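Local coordinates for CREG-like beta-barrel domain-containing protein (Agrobacterium tumefaciens, PDB 3DNH) that is of unknown function but, as a CREG-like beta-barrel protein related to pyridoxamine 5'-phosphate oxidases, may bind a flavin such as FMN, at residues Ala28-Val31 / Ala32-Leu36. Numbering follows the deposited sequence. Where two conformers were deposited one is given.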
loop_
_atom_site.group_PDB
_atom_site.type_symbol
_atom_site.label_atom_id
_atom_site.label_comp_id
_atom_site.label_asym_id
_atom_site.label_seq_id
_atom_site.Cartn_x
_atom_site.Cartn_y
_atom_site.Cartn_z
ATOM N N ALA A 28 11.802 11.383 14.181
ATOM C CA ALA A 28 11.663 10.052 13.651
ATOM C C ALA A 28 10.721 9.182 14.473
ATOM O O ALA A 28 9.805 8.601 13.911
ATOM C CB ALA A 28 13.022 9.399 13.508
ATOM N N VAL A 29 10.937 9.123 15.790
ATOM C CA VAL A 29 10.208 8.207 16.679
ATOM C C VAL A 29 8.719 8.583 16.745
ATOM O O VAL A 29 7.842 7.738 16.586
ATOM C CB VAL A 29 10.853 8.141 18.095
ATOM C CG1 VAL A 29 9.926 7.480 19.101
ATOM C CG2 VAL A 29 12.183 7.399 18.023
ATOM N N ARG A 30 8.457 9.863 16.914
ATOM C CA ARG A 30 7.097 10.371 17.003
ATOM C C ARG A 30 6.328 10.228 15.677
ATOM O O ARG A 30 5.221 9.676 15.652
ATOM C CB ARG A 30 7.125 11.821 17.529
ATOM C CG ARG A 30 5.823 12.559 17.343
ATOM C CD ARG A 30 4.581 11.852 17.952
ATOM N NE ARG A 30 3.777 12.898 18.582
ATOM C CZ ARG A 30 2.870 13.646 17.964
ATOM N NH1 ARG A 30 2.558 13.432 16.691
ATOM N NH2 ARG A 30 2.243 14.576 18.645
ATOM N N VAL A 31 6.925 10.656 14.566
ATOM C CA VAL A 31 6.311 10.429 13.248
ATOM C C VAL A 31 6.037 8.935 13.009
ATOM O O VAL A 31 4.970 8.547 12.505
ATOM C CB VAL A 31 7.203 11.005 12.093
ATOM C CG1 VAL A 31 6.713 10.532 10.742
ATOM C CG2 VAL A 31 7.229 12.520 12.128
ATOM N N ALA A 32 7.011 8.089 13.367
ATOM C CA ALA A 32 6.857 6.640 13.285
ATOM C C ALA A 32 5.695 6.079 14.106
ATOM O O ALA A 32 4.934 5.271 13.603
ATOM C CB ALA A 32 8.181 5.933 13.692
ATOM N N ARG A 33 5.573 6.501 15.358
ATOM C CA ARG A 33 4.532 6.005 16.253
ATOM C C ARG A 33 3.167 6.481 15.783
ATOM O O ARG A 33 2.172 5.782 15.947
ATOM C CB ARG A 33 4.822 6.390 17.715
ATOM C CG ARG A 33 5.862 5.454 18.339
ATOM C CD ARG A 33 6.137 5.776 19.811
ATOM N NE ARG A 33 5.069 5.233 20.652
ATOM C CZ ARG A 33 4.816 5.679 21.865
ATOM N NH1 ARG A 33 5.588 6.634 22.354
ATOM N NH2 ARG A 33 3.821 5.154 22.588
ATOM N N ASP A 34 3.134 7.645 15.156
ATOM C CA ASP A 34 1.894 8.169 14.591
ATOM C C ASP A 34 1.458 7.370 13.391
ATOM O O ASP A 34 0.292 7.013 13.285
ATOM C CB ASP A 34 2.030 9.639 14.200
ATOM C CG ASP A 34 0.713 10.380 14.293
ATOM O OD1 ASP A 34 0.036 10.273 15.352
ATOM O OD2 ASP A 34 0.364 11.090 13.321
ATOM N N VAL A 35 2.394 7.050 12.502
ATOM C CA VAL A 35 2.084 6.171 11.348
ATOM C C VAL A 35 1.653 4.804 11.832
ATOM O O VAL A 35 0.746 4.159 11.253
ATOM C CB VAL A 35 3.317 5.995 10.408
ATOM C CG1 VAL A 35 3.003 5.018 9.272
ATOM C CG2 VAL A 35 3.735 7.346 9.828
ATOM N N LEU A 36 2.348 4.319 12.860
ATOM C CA LEU A 36 2.025 3.042 13.433
ATOM C C LEU A 36 0.555 2.971 13.864
ATOM O O LEU A 36 -0.147 1.976 13.560
ATOM C CB LEU A 36 2.918 2.720 14.615
ATOM C CG LEU A 36 2.622 1.452 15.419
ATOM C CD1 LEU A 36 2.928 0.179 14.668
ATOM C CD2 LEU A 36 3.467 1.563 16.716
#
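Ala28-Val31 and Ala32-Leu36 are successive turns of one alpha helix, residues 28-38. Four i to i+4 backbone hydrogen bonds join them. Ala32 N donates to Ala28 O at 2.9 Å, and Arg33 N to Val29 O at 2.9 Å. Asp34 N donates to Arg30 O at 3.0 Å, and Val35 N to Val31 O at 3.0 Å. On one flank Val31 and Val35 meet loosely, with Val31 CG1 4.5 Å from Val35 CG2. Val35 CG2 lies anti to its own carbonyl carbon, which brings it 3.2 Å from Val31 O. On another flank Val29 CG1 lies 4.2 Å from Arg33 CD, an aliphatic touch. The Arg33 guanidinium is held by a salt bridge to Asp222 and a hydrogen bond to Thr174. In the Asp34 conformer given, Arg30 NH1 stands 4.3 Å from Asp34 OD1, which lies well out of the guanidinium plane. Trp236 serves both residues: its NE1 is hydrogen-bonded to Asp34 OD1 in that conformer, and its ring makes a cation-pi contact with Arg30. Ala32, Val35 and Leu36 face Leu107 of the barrel strand 106-115. The helix is thus amphipathic, with a small apolar face against the barrel. Any Arg30-Asp34 attraction would be electrostatic and probably weak.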